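Putative fumarylpyruvate hydrolase (Burkholderia cenocepacia, PDB 4MAQ) is a putative hydrolase of the fumarylacetoacetate hydrolase (FAH) family, built round the beta-rich fold of that family. Local coordinates at residues B[157-170]-B[220-232]. Sequence-based numbering, arbitrary orientation. Where two conformers were deposited one is given.
Sequences TGHPAAGRIWLAVN and DRVTGGVDGIATF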
loop_
_atom_site.group_PDB
_atom_site.type_symbol
_atom_site.label_atom_id
_atom_site.label_comp_id
_atom_site.label_asym_id
_atom_site.label_seq_id
_atom_site.Cartn_x
_atom_site.Cartn_y
_atom_site.Cartn_z
ATOM N N THR B 157 -14.650 -11.719 -21.908
ATOM C CA THR B 157 -13.433 -12.538 -22.076
ATOM C C THR B 157 -13.570 -13.982 -21.608
ATOM O O THR B 157 -12.744 -14.828 -21.958
ATOM C CB THR B 157 -12.254 -11.928 -21.289
ATOM O OG1 THR B 157 -12.630 -11.801 -19.916
ATOM C CG2 THR B 157 -11.901 -10.545 -21.826
ATOM N N GLY B 158 -14.580 -14.244 -20.786
ATOM C CA GLY B 158 -14.547 -15.433 -19.932
ATOM C C GLY B 158 -13.442 -15.316 -18.883
ATOM O O GLY B 158 -12.857 -14.259 -18.709
ATOM N N HIS B 159 -13.170 -16.411 -18.178
ATOM C CA HIS B 159 -12.123 -16.437 -17.164
ATOM C C HIS B 159 -10.954 -17.172 -17.775
ATOM O O HIS B 159 -10.948 -18.388 -17.790
ATOM C CB HIS B 159 -12.628 -17.119 -15.884
ATOM C CG HIS B 159 -13.749 -16.388 -15.218
ATOM N ND1 HIS B 159 -13.591 -15.142 -14.645
ATOM C CD2 HIS B 159 -15.059 -16.715 -15.058
ATOM C CE1 HIS B 159 -14.750 -14.737 -14.146
ATOM N NE2 HIS B 159 -15.656 -15.669 -14.384
ATOM N N PRO B 160 -9.938 -16.430 -18.290
ATOM C CA PRO B 160 -8.877 -17.111 -19.035
ATOM C C PRO B 160 -8.110 -18.074 -18.138
ATOM O O PRO B 160 -7.783 -17.726 -16.986
ATOM C CB PRO B 160 -7.975 -15.954 -19.500
ATOM C CG PRO B 160 -8.234 -14.857 -18.497
ATOM C CD PRO B 160 -9.705 -14.973 -18.231
ATOM N N ALA B 161 -7.795 -19.252 -18.667
ATOM C CA ALA B 161 -7.048 -20.271 -17.899
ATOM C C ALA B 161 -5.873 -20.845 -18.679
ATOM O O ALA B 161 -5.084 -21.602 -18.142
ATOM C CB ALA B 161 -7.974 -21.374 -17.407
ATOM N N ALA B 162 -5.743 -20.452 -19.942
ATOM C CA ALA B 162 -4.696 -20.952 -20.824
ATOM C C ALA B 162 -4.423 -19.860 -21.849
ATOM O O ALA B 162 -5.277 -18.999 -22.122
ATOM C CB ALA B 162 -5.114 -22.277 -21.508
ATOM N N GLY B 163 -3.223 -19.890 -22.407
ATOM C CA GLY B 163 -2.884 -19.003 -23.505
ATOM C C GLY B 163 -1.596 -18.220 -23.266
ATOM O O GLY B 163 -1.105 -18.109 -22.126
ATOM N N ARG B 164 -1.069 -17.667 -24.357
ATOM C CA ARG B 164 0.214 -16.984 -24.344
ATOM C C ARG B 164 0.197 -15.702 -23.505
ATOM O O ARG B 164 -0.725 -14.873 -23.617
ATOM C CB ARG B 164 0.646 -16.655 -25.776
ATOM C CG ARG B 164 2.045 -16.049 -25.896
ATOM C CD ARG B 164 2.387 -15.658 -27.336
ATOM N NE ARG B 164 1.301 -14.907 -27.963
ATOM C CZ ARG B 164 1.469 -13.870 -28.777
ATOM N NH1 ARG B 164 2.693 -13.430 -29.062
ATOM N NH2 ARG B 164 0.414 -13.258 -29.299
ATOM N N ILE B 165 1.230 -15.553 -22.668
ATOM C CA ILE B 165 1.500 -14.333 -21.899
ATOM C C ILE B 165 2.947 -13.982 -22.233
ATOM O O ILE B 165 3.846 -14.838 -22.136
ATOM C CB ILE B 165 1.256 -14.524 -20.375
ATOM C CG1 ILE B 165 1.770 -13.312 -19.591
ATOM C CG2 ILE B 165 1.849 -15.839 -19.831
ATOM C CD1 ILE B 165 1.240 -13.189 -18.172
ATOM N N TRP B 166 3.190 -12.749 -22.680
ATOM C CA TRP B 166 4.488 -12.448 -23.278
ATOM C C TRP B 166 4.854 -10.983 -23.077
ATOM O O TRP B 166 3.992 -10.113 -22.861
ATOM C CB TRP B 166 4.469 -12.813 -24.786
ATOM C CG TRP B 166 3.495 -11.953 -25.555
ATOM C CD1 TRP B 166 2.135 -12.141 -25.684
ATOM C CD2 TRP B 166 3.806 -10.747 -26.262
ATOM N NE1 TRP B 166 1.589 -11.110 -26.427
ATOM C CE2 TRP B 166 2.593 -10.252 -26.799
ATOM C CE3 TRP B 166 5.000 -10.040 -26.506
ATOM C CZ2 TRP B 166 2.530 -9.071 -27.558
ATOM C CZ3 TRP B 166 4.933 -8.850 -27.260
ATOM C CH2 TRP B 166 3.705 -8.381 -27.773
ATOM N N LEU B 167 6.150 -10.717 -23.188
ATOM C CA LEU B 167 6.648 -9.358 -23.131
ATOM C C LEU B 167 7.906 -9.281 -23.998
ATOM O O LEU B 167 8.731 -10.198 -23.986
ATOM C CB LEU B 167 6.950 -8.952 -21.673
ATOM C CG LEU B 167 7.577 -7.566 -21.427
ATOM C CD1 LEU B 167 7.206 -7.077 -20.037
ATOM C CD2 LEU B 167 9.096 -7.548 -21.594
ATOM N N ALA B 168 8.019 -8.200 -24.767
ATOM C CA ALA B 168 9.211 -7.910 -25.571
ATOM C C ALA B 168 9.731 -6.525 -25.262
ATOM O O ALA B 168 8.985 -5.642 -24.801
ATOM C CB ALA B 168 8.861 -8.026 -27.059
ATOM N N VAL B 169 11.028 -6.357 -25.506
ATOM C CA VAL B 169 11.707 -5.076 -25.322
ATOM C C VAL B 169 12.412 -4.751 -26.631
ATOM O O VAL B 169 13.218 -5.557 -27.135
ATOM C CB VAL B 169 12.744 -5.152 -24.169
ATOM C CG1 VAL B 169 13.600 -3.895 -24.106
ATOM C CG2 VAL B 169 12.055 -5.394 -22.834
ATOM N N ASN B 170 12.094 -3.590 -27.186
ATOM C CA ASN B 170 12.618 -3.213 -28.492
ATOM C C ASN B 170 12.421 -4.319 -29.524
ATOM O O ASN B 170 13.280 -4.583 -30.381
ATOM C CB ASN B 170 14.080 -2.739 -28.385
ATOM C CG ASN B 170 14.231 -1.658 -27.355
ATOM O OD1 ASN B 170 13.341 -0.816 -27.207
ATOM N ND2 ASN B 170 15.337 -1.674 -26.627
ATOM N N ASP B 220 13.538 2.329 -23.488
ATOM C CA ASP B 220 13.124 1.050 -24.069
ATOM C C ASP B 220 11.647 1.076 -24.473
ATOM O O ASP B 220 10.805 1.662 -23.758
ATOM C CB ASP B 220 13.352 -0.100 -23.091
ATOM C CG ASP B 220 14.775 -0.627 -23.101
ATOM O OD1 ASP B 220 15.586 -0.215 -23.958
ATOM O OD2 ASP B 220 15.074 -1.473 -22.227
ATOM N N ARG B 221 11.328 0.403 -25.580
ATOM C CA ARG B 221 9.940 0.198 -26.025
ATOM C C ARG B 221 9.468 -1.184 -25.530
ATOM O O ARG B 221 9.997 -2.218 -25.958
ATOM C CB ARG B 221 9.812 0.293 -27.558
ATOM C CG ARG B 221 8.378 0.071 -28.077
ATOM C CD ARG B 221 8.264 0.222 -29.608
ATOM N NE ARG B 221 8.836 1.529 -29.960
ATOM C CZ ARG B 221 8.207 2.706 -29.848
ATOM N NH1 ARG B 221 6.901 2.769 -29.592
ATOM N NH2 ARG B 221 8.903 3.831 -30.001
ATOM N N VAL B 222 8.501 -1.188 -24.612
ATOM C CA VAL B 222 8.017 -2.429 -24.011
ATOM C C VAL B 222 6.679 -2.771 -24.635
ATOM O O VAL B 222 5.769 -1.933 -24.677
ATOM C CB VAL B 222 7.866 -2.264 -22.486
ATOM C CG1 VAL B 222 7.570 -3.619 -21.829
ATOM C CG2 VAL B 222 9.124 -1.616 -21.906
ATOM N N THR B 223 6.580 -3.985 -25.157
ATOM C CA THR B 223 5.317 -4.517 -25.652
ATOM C C THR B 223 5.014 -5.809 -24.923
ATOM O O THR B 223 5.904 -6.422 -24.316
ATOM C CB THR B 223 5.382 -4.785 -27.172
ATOM O OG1 THR B 223 6.553 -5.565 -27.460
ATOM C CG2 THR B 223 5.422 -3.471 -27.958
ATOM N N GLY B 224 3.755 -6.216 -24.960
ATOM C CA GLY B 224 3.389 -7.488 -24.347
ATOM C C GLY B 224 1.909 -7.703 -24.406
ATOM O O GLY B 224 1.159 -6.892 -24.990
ATOM N N GLY B 225 1.477 -8.803 -23.799
ATOM C CA GLY B 225 0.077 -9.142 -23.871
ATOM C C GLY B 225 -0.270 -10.466 -23.270
ATOM O O GLY B 225 0.614 -11.245 -22.879
ATOM N N VAL B 226 -1.576 -10.699 -23.172
ATOM C CA VAL B 226 -2.099 -12.029 -22.870
ATOM C C VAL B 226 -3.137 -12.264 -23.945
ATOM O O VAL B 226 -4.022 -11.414 -24.143
ATOM C CB VAL B 226 -2.735 -12.121 -21.469
ATOM C CG1 VAL B 226 -3.412 -13.493 -21.307
ATOM C CG2 VAL B 226 -1.673 -11.892 -20.401
ATOM N N ASP B 227 -3.007 -13.378 -24.666
ATOM C CA ASP B 227 -3.884 -13.609 -25.812
ATOM C C ASP B 227 -5.361 -13.524 -25.399
ATOM O O ASP B 227 -5.805 -14.183 -24.439
ATOM C CB ASP B 227 -3.555 -14.939 -26.487
ATOM C CG ASP B 227 -2.300 -14.880 -27.348
ATOM O OD1 ASP B 227 -1.634 -13.824 -27.464
ATOM O OD2 ASP B 227 -1.973 -15.906 -27.967
ATOM N N GLY B 228 -6.129 -12.734 -26.148
ATOM C CA GLY B 228 -7.555 -12.547 -25.909
ATOM C C GLY B 228 -7.902 -11.497 -24.867
ATOM O O GLY B 228 -9.077 -11.134 -24.720
ATOM N N ILE B 229 -6.899 -10.998 -24.131
ATOM C CA ILE B 229 -7.181 -10.057 -23.056
ATOM C C ILE B 229 -6.776 -8.637 -23.462
ATOM O O ILE B 229 -7.637 -7.750 -23.549
ATOM C CB ILE B 229 -6.512 -10.467 -21.710
ATOM C CG1 ILE B 229 -6.952 -11.880 -21.287
ATOM C CG2 ILE B 229 -6.759 -9.428 -20.613
ATOM C CD1 ILE B 229 -8.448 -12.071 -21.119
ATOM N N ALA B 230 -5.487 -8.427 -23.735
ATOM C CA ALA B 230 -4.997 -7.114 -24.180
ATOM C C ALA B 230 -3.581 -7.250 -24.677
ATOM O O ALA B 230 -2.875 -8.202 -24.315
ATOM C CB ALA B 230 -5.038 -6.118 -23.029
ATOM N N THR B 231 -3.159 -6.299 -25.502
ATOM C CA THR B 231 -1.741 -6.079 -25.748
ATOM C C THR B 231 -1.440 -4.648 -25.361
ATOM O O THR B 231 -2.358 -3.842 -25.169
ATOM C CB THR B 231 -1.345 -6.336 -27.220
ATOM O OG1 THR B 231 -2.073 -5.433 -28.065
ATOM C CG2 THR B 231 -1.643 -7.783 -27.608
ATOM N N PHE B 232 -0.164 -4.322 -25.252
ATOM C CA PHE B 232 0.238 -2.973 -24.905
ATOM C C PHE B 232 1.556 -2.617 -25.574
ATOM O O PHE B 232 2.335 -3.505 -26.024
ATOM C CB PHE B 232 0.365 -2.767 -23.383
ATOM C CG PHE B 232 1.475 -3.547 -22.765
ATOM C CD1 PHE B 232 2.778 -3.068 -22.755
ATOM C CD2 PHE B 232 1.218 -4.785 -22.157
ATOM C CE1 PHE B 232 3.815 -3.806 -22.178
ATOM C CE2 PHE B 232 2.253 -5.529 -21.583
ATOM C CZ PHE B 232 3.556 -5.038 -21.605
HETATM O O HOH W 1 -10.619 -13.296 -24.034
HETATM O O HOH W 2 -5.585 -16.907 -24.201
HETATM O O HOH W 3 -2.507 -18.270 -26.794
HETATM O O HOH W 4 -1.296 -11.134 -26.835
#
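Strands 164-169 and 221-226 run antiparallel, 4.5 Å apart at their axes, with Trp166 facing Gly225 and Ala168 facing Thr223 as hydrogen-bonded pairs. They are neighbours in a mixed sheet of the FAH fold, flanked by strands 172-178 and 230-236. Trp166 dominates one face. Its CG sits between the backbone N and the carbonyl carbon (chi1 65°), which lays the indole across the partner strand instead of lifting it off the sheet. Gly224 CA lies 3.4 Å from the centroid of the six-membered ring, a CH-pi contact almost on the ring normal, and Gly225 N stands over the same face. These two glycines bring bare backbone up against the indole, while Thr223 OG1 meets its edge at CZ3. In the conformer modelled here Arg164 NH1 lies over the opposite face, toward the rim at the five-membered ring. This conformer of Arg164 also meets Asp227 near the guanidinium edge, tilted from the plane: NH2 makes a salt bridge to OD1 at 2.8 Å, on the syn lone pair, with the two planes turned 65° apart; NE adds weak bonds to both carboxylate oxygens.

On the other face, Ile165 and Val226 lie side by side, CG1 to CG2 3.8 Å, and Leu167 CD1 rests on Val222 CG1. Ile165 and Leu167 also pack on Ile89 of strand 85-95, joining this sheet to the larger one. Beyond the strand, Ile229, which with Ala230 faces Val226 in a classic beta bulge, touches Thr157 CB and Pro160 CG with CD1, each at 3.8 Å. At the far end Asn170 OD1 accepts a nearly straight bond from Arg221 N, and ND2 approaches Asp220 OD1 from above the carboxylate plane, whose OD2 is held by Gln217 N. Back at the indole, one water accepts from Trp166 NE1 at 2.9 Å and donates to Asp227 OD1 at 2.8 Å.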